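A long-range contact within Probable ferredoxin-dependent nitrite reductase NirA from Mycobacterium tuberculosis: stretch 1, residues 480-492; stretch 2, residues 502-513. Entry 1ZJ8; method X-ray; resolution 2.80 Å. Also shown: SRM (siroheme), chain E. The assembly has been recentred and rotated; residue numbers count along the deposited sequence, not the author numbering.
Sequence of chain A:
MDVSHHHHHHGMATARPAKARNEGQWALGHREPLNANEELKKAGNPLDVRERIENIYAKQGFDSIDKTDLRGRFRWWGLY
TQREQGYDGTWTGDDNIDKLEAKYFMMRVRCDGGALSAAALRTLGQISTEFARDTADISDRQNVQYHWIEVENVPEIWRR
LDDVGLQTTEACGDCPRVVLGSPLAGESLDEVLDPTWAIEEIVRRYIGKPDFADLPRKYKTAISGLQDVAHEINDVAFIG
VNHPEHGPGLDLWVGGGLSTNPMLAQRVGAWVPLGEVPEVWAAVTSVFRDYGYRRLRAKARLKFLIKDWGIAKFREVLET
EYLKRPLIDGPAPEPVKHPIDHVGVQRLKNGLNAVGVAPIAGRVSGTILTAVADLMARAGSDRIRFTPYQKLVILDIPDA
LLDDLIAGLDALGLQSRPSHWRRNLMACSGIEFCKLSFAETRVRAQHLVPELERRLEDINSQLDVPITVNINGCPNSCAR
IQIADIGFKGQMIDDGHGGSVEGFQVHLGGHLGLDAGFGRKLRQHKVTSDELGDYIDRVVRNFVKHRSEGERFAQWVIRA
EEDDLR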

# COMPACT_ATOMS: atom_id res chain seq x y z
N ARG A 480 -1.09 -2.87 7.12
CA ARG A 480 -0.06 -3.82 7.54
C ARG A 480 -0.01 -4.09 9.05
O ARG A 480 0.91 -3.68 9.74
CB ARG A 480 1.31 -3.36 6.98
CG ARG A 480 1.58 -3.86 5.52
CD ARG A 480 1.63 -2.78 4.44
NE ARG A 480 2.91 -2.08 4.44
CZ ARG A 480 3.29 -1.17 3.54
NH1 ARG A 480 2.50 -0.83 2.51
NH2 ARG A 480 4.47 -0.60 3.67
N ILE A 481 -1.02 -4.81 9.54
CA ILE A 481 -1.16 -5.18 10.96
C ILE A 481 -0.00 -6.02 11.53
O ILE A 481 0.53 -5.75 12.63
CB ILE A 481 -2.42 -6.07 11.17
CG1 ILE A 481 -3.69 -5.37 10.71
CG2 ILE A 481 -2.56 -6.48 12.66
CD1 ILE A 481 -4.86 -6.29 10.50
N GLN A 482 0.37 -7.05 10.78
CA GLN A 482 1.17 -8.13 11.33
C GLN A 482 2.63 -7.81 11.28
O GLN A 482 3.45 -8.62 11.71
CB GLN A 482 0.90 -9.46 10.59
CG GLN A 482 -0.56 -9.93 10.56
CD GLN A 482 -1.34 -9.32 9.41
OE1 GLN A 482 -0.97 -8.25 8.90
NE2 GLN A 482 -2.40 -10.00 8.98
N ILE A 483 2.98 -6.65 10.75
CA ILE A 483 4.39 -6.30 10.61
C ILE A 483 4.70 -4.97 11.28
O ILE A 483 5.55 -4.23 10.81
CB ILE A 483 4.82 -6.33 9.12
CG1 ILE A 483 4.03 -5.32 8.30
CG2 ILE A 483 4.62 -7.73 8.55
CD1 ILE A 483 4.33 -5.37 6.83
N ALA A 484 4.00 -4.69 12.37
CA ALA A 484 4.22 -3.47 13.15
C ALA A 484 4.70 -3.91 14.48
O ALA A 484 4.38 -5.01 14.90
CB ALA A 484 2.91 -2.72 13.32
N ASP A 485 5.47 -3.07 15.16
CA ASP A 485 5.79 -3.33 16.55
C ASP A 485 4.47 -3.36 17.33
O ASP A 485 4.26 -4.28 18.11
CB ASP A 485 6.77 -2.29 17.09
CG ASP A 485 8.16 -2.42 16.47
OD1 ASP A 485 8.54 -3.54 16.01
OD2 ASP A 485 8.87 -1.39 16.41
N ILE A 486 3.59 -2.38 17.09
CA ILE A 486 2.25 -2.41 17.64
C ILE A 486 1.21 -2.32 16.52
O ILE A 486 0.97 -1.26 15.97
CB ILE A 486 2.04 -1.27 18.64
CG1 ILE A 486 3.19 -1.25 19.65
CG2 ILE A 486 0.69 -1.42 19.35
CD1 ILE A 486 3.10 -0.16 20.66
N GLY A 487 0.58 -3.45 16.20
CA GLY A 487 -0.44 -3.49 15.15
C GLY A 487 -1.81 -3.58 15.78
O GLY A 487 -1.98 -4.25 16.80
N PHE A 488 -2.78 -2.90 15.19
CA PHE A 488 -4.15 -2.93 15.71
C PHE A 488 -5.09 -3.42 14.62
O PHE A 488 -5.10 -2.88 13.52
CB PHE A 488 -4.57 -1.53 16.17
CG PHE A 488 -3.82 -1.05 17.38
CD1 PHE A 488 -4.30 -1.30 18.65
CD2 PHE A 488 -2.65 -0.32 17.26
CE1 PHE A 488 -3.62 -0.85 19.76
CE2 PHE A 488 -1.96 0.13 18.38
CZ PHE A 488 -2.46 -0.13 19.63
N LYS A 489 -5.86 -4.47 14.94
CA LYS A 489 -6.86 -5.00 14.01
C LYS A 489 -8.23 -4.67 14.57
O LYS A 489 -8.66 -5.24 15.58
CB LYS A 489 -6.73 -6.52 13.82
CG LYS A 489 -7.81 -7.16 12.87
CD LYS A 489 -7.56 -8.66 12.57
CE LYS A 489 -7.33 -9.51 13.84
NZ LYS A 489 -6.96 -10.92 13.51
N GLY A 490 -8.91 -3.75 13.90
CA GLY A 490 -10.23 -3.32 14.31
C GLY A 490 -11.28 -4.41 14.19
O GLY A 490 -11.35 -5.10 13.16
N GLN A 491 -12.07 -4.57 15.25
CA GLN A 491 -13.19 -5.51 15.28
C GLN A 491 -14.21 -5.02 16.29
O GLN A 491 -13.94 -4.09 17.05
CB GLN A 491 -12.73 -6.96 15.56
CG GLN A 491 -12.23 -7.29 16.97
CD GLN A 491 -11.69 -8.74 17.09
OE1 GLN A 491 -11.58 -9.30 18.18
NE2 GLN A 491 -11.35 -9.35 15.94
N MET A 492 -15.40 -5.61 16.27
CA MET A 492 -16.42 -5.29 17.27
C MET A 492 -16.12 -6.06 18.54
O MET A 492 -15.65 -7.20 18.50
CB MET A 492 -17.82 -5.60 16.77
CG MET A 492 -18.28 -4.74 15.59
SD MET A 492 -18.63 -3.04 16.05
CE MET A 492 -17.01 -2.38 16.27
FE SRM E . -6.43 -2.41 0.37
CHA SRM E . -9.65 -3.51 0.03
CHB SRM E . -7.57 0.59 1.34
CHC SRM E . -3.37 -1.36 0.64
CHD SRM E . -5.50 -5.52 1.55
NA SRM E . -8.24 -1.56 0.44
C1A SRM E . -9.44 -2.12 0.15
C2A SRM E . -10.54 -1.12 -0.04
CMA SRM E . -10.73 -0.84 -1.50
CDA SRM E . -11.80 -1.50 0.68
CEA SRM E . -12.96 -2.06 -0.09
O3A SRM E . -12.81 -3.12 -0.70
O4A SRM E . -14.04 -1.46 -0.14
C3A SRM E . -9.95 0.06 0.66
CAA SRM E . -10.23 1.37 0.01
CBA SRM E . -11.51 1.82 0.67
CCA SRM E . -11.56 3.31 0.76
O1A SRM E . -10.52 3.94 1.06
O2A SRM E . -12.65 3.89 0.51
C4A SRM E . -8.51 -0.30 0.81
NB SRM E . -5.64 -0.65 0.75
C1B SRM E . -6.20 0.51 1.09
C2B SRM E . -5.26 1.68 1.16
CMB SRM E . -5.83 2.96 0.62
CDB SRM E . -4.91 1.89 2.60
CEB SRM E . -3.99 3.00 2.94
O3B SRM E . -4.37 4.01 3.59
O4B SRM E . -2.83 2.90 2.56
C3B SRM E . -4.10 1.10 0.39
CAB SRM E . -4.25 1.34 -1.09
CBB SRM E . -2.94 1.34 -1.80
CCB SRM E . -3.15 1.35 -3.29
O1B SRM E . -2.99 2.38 -3.94
O2B SRM E . -3.45 0.33 -3.90
C4B SRM E . -4.35 -0.37 0.59
NC SRM E . -4.82 -3.21 1.08
C1C SRM E . -3.59 -2.69 0.94
C2C SRM E . -2.59 -3.48 1.50
CDC SRM E . -1.16 -3.15 1.79
CEC SRM E . -0.11 -3.32 0.76
O3C SRM E . -0.43 -3.57 -0.42
O4C SRM E . 1.06 -3.21 1.17
C3C SRM E . -3.25 -4.64 1.80
CAC SRM E . -2.48 -5.77 2.41
CBC SRM E . -1.47 -6.54 1.59
CCC SRM E . -2.20 -7.54 0.72
O1C SRM E . -2.90 -7.15 -0.26
O2C SRM E . -2.10 -8.75 1.04
C4C SRM E . -4.57 -4.48 1.47
ND SRM E . -7.31 -4.24 0.39
C1D SRM E . -6.80 -5.27 1.09
C2D SRM E . -7.83 -6.20 1.34
CAD SRM E . -7.57 -7.68 1.51
CBD SRM E . -7.65 -8.56 0.30
CCD SRM E . -7.29 -10.02 0.32
O1D SRM E . -6.30 -10.37 -0.37
O2D SRM E . -7.95 -10.85 0.99
C3D SRM E . -8.98 -5.67 0.77
CDD SRM E . -10.20 -6.47 0.39
CED SRM E . -10.26 -7.34 -0.84
O3D SRM E . -9.41 -7.26 -1.73
O4D SRM E . -11.17 -8.16 -1.00
C4D SRM E . -8.64 -4.46 0.19
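Stretch 2, residues 502-513: EGFQVHLGGHLG

The apolar centre of this contact is a ladder of side chains on one face of a two-stranded antiparallel pairing. F488 lies across from V506, and its ring also reaches the neighbouring rung: F488 CD1 stands 3.8 Å from F504 CB, which meets the ring at its edge, while F488 CE1 is 4.1 Å from V506 CG2. One rung along, I486 CG1 and L508 CD2 are 4.0 Å apart. The F504 ring packs against G490, with F504 CD2 3.4 Å from G490 CA. An ideal CB on G490 would come just as close to F504 CE2, a tight fit. Past the strands, a separate apolar touch joins I483 CG2 to L512 CD2 at 3.7 Å.

Stretch 2 is extended from E502 to L508 and runs against I486 to M492, with 142° between the strand directions and an axis approach of 4.3 Å. The register pairs I486 with L508, F488 with V506, G490 with F504 and M492 with E502, at CA-CA distances of 4.3 to 5.0 Å. At the far end M492 folds back, bringing its CE within 3.2 Å of E502 CA.

Between these rungs the backbone is closed by paired hydrogen bonds. G487 N donates to H507 O at 2.7 Å, and H507 N returns to G487 O at 2.9 Å; K489 N to Q505 O (2.7 Å) and Q505 N to K489 O (2.8 Å) repeat the motif, as do Q491 N to G503 O (3.0 Å) and G503 N to Q491 O (3.2 Å).

Beyond L508 the chain leaves the strand through G509, whose positive phi by itself favours glycine. G509 N bonds D485 O at 2.8 Å, and G510 N makes a weak bond to A484 O at 2.8 Å. G510 packs so closely that its CA is 3.3 Å from Q482 O; an ideal CB would clash with that oxygen, I483 CA and A484 N.

The opposite face carries H507, K489, Q505 and Q491. Here I481 CG2 sits over the H507 ring, 3.6 Å from its centroid, a CH-pi contact, and K489 CE approaches the ring edge at H507 NE2, 3.6 Å away. G487 pairs with H507; an ideal CB on G487 would clash with I481 O at 2.0 Å. The rule at G510 and G487 is that there is no space for a CB. Farther out, K489 NZ donates to Q505 OE1 at 3.0 Å, and Q505 NE2 makes a weak bond to Q491 OE1 at 3.5 Å.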

# COMPACT_ATOMS: atom_id res chain seq x y z
N GLU A 502 -16.77 -0.39 19.14
CA GLU A 502 -15.57 -0.42 18.29
C GLU A 502 -14.28 -0.45 19.12
O GLU A 502 -14.10 0.36 20.04
CB GLU A 502 -15.59 0.71 17.24
CG GLU A 502 -15.15 2.14 17.66
CD GLU A 502 -14.82 3.04 16.45
OE1 GLU A 502 -15.72 3.35 15.64
OE2 GLU A 502 -13.64 3.43 16.29
N GLY A 503 -13.42 -1.42 18.81
CA GLY A 503 -12.15 -1.64 19.50
C GLY A 503 -11.19 -2.44 18.63
O GLY A 503 -11.45 -2.68 17.45
N PHE A 504 -10.07 -2.87 19.20
CA PHE A 504 -8.97 -3.42 18.42
C PHE A 504 -8.36 -4.66 19.08
O PHE A 504 -8.24 -4.74 20.31
CB PHE A 504 -7.88 -2.34 18.20
CG PHE A 504 -8.38 -1.12 17.44
CD1 PHE A 504 -8.94 -0.04 18.11
CD2 PHE A 504 -8.30 -1.07 16.06
CE1 PHE A 504 -9.42 1.07 17.43
CE2 PHE A 504 -8.78 0.03 15.38
CZ PHE A 504 -9.34 1.10 16.07
N GLN A 505 -8.02 -5.64 18.24
CA GLN A 505 -7.18 -6.77 18.62
C GLN A 505 -5.74 -6.33 18.35
O GLN A 505 -5.49 -5.60 17.40
CB GLN A 505 -7.55 -8.01 17.78
CG GLN A 505 -6.89 -9.37 18.19
CD GLN A 505 -7.38 -10.59 17.34
OE1 GLN A 505 -6.63 -11.15 16.52
NE2 GLN A 505 -8.64 -11.00 17.53
N VAL A 506 -4.81 -6.79 19.18
CA VAL A 506 -3.45 -6.27 19.22
C VAL A 506 -2.43 -7.30 18.73
O VAL A 506 -2.38 -8.42 19.23
CB VAL A 506 -3.12 -5.88 20.67
CG1 VAL A 506 -1.64 -5.48 20.86
CG2 VAL A 506 -4.05 -4.75 21.11
N HIS A 507 -1.60 -6.91 17.77
CA HIS A 507 -0.52 -7.76 17.30
C HIS A 507 0.77 -7.05 17.68
O HIS A 507 0.93 -5.86 17.39
CB HIS A 507 -0.59 -7.99 15.78
CG HIS A 507 -1.84 -8.70 15.32
ND1 HIS A 507 -1.83 -9.95 14.75
CD2 HIS A 507 -3.14 -8.31 15.32
CE1 HIS A 507 -3.06 -10.32 14.43
NE2 HIS A 507 -3.88 -9.33 14.77
N LEU A 508 1.68 -7.75 18.35
CA LEU A 508 2.89 -7.12 18.84
C LEU A 508 4.14 -7.74 18.23
O LEU A 508 4.25 -8.96 18.11
CB LEU A 508 2.93 -7.21 20.36
CG LEU A 508 1.91 -6.32 21.08
CD1 LEU A 508 1.56 -6.88 22.45
CD2 LEU A 508 2.42 -4.90 21.21
N GLY A 509 5.10 -6.90 17.83
CA GLY A 509 6.44 -7.36 17.46
C GLY A 509 6.68 -7.80 16.01
O GLY A 509 7.68 -8.45 15.72
N GLY A 510 5.79 -7.43 15.09
CA GLY A 510 6.00 -7.72 13.66
C GLY A 510 7.09 -6.85 13.01
O GLY A 510 7.33 -5.73 13.44
N HIS A 511 7.75 -7.38 11.99
CA HIS A 511 8.73 -6.61 11.25
C HIS A 511 9.13 -7.33 9.97
O HIS A 511 9.06 -8.56 9.89
CB HIS A 511 9.98 -6.38 12.10
CG HIS A 511 10.73 -7.63 12.45
ND1 HIS A 511 10.39 -8.42 13.53
CD2 HIS A 511 11.82 -8.21 11.89
CE1 HIS A 511 11.23 -9.44 13.62
NE2 HIS A 511 12.10 -9.34 12.63
N LEU A 512 9.58 -6.56 8.99
CA LEU A 512 10.21 -7.12 7.81
C LEU A 512 11.72 -6.97 7.97
O LEU A 512 12.20 -6.75 9.08
CB LEU A 512 9.68 -6.40 6.57
CG LEU A 512 8.17 -6.45 6.31
CD1 LEU A 512 7.88 -5.82 4.97
CD2 LEU A 512 7.63 -7.88 6.34
N GLY A 513 12.46 -7.12 6.89
CA GLY A 513 13.92 -6.99 6.95
C GLY A 513 14.57 -8.23 7.53
O GLY A 513 14.26 -9.34 7.12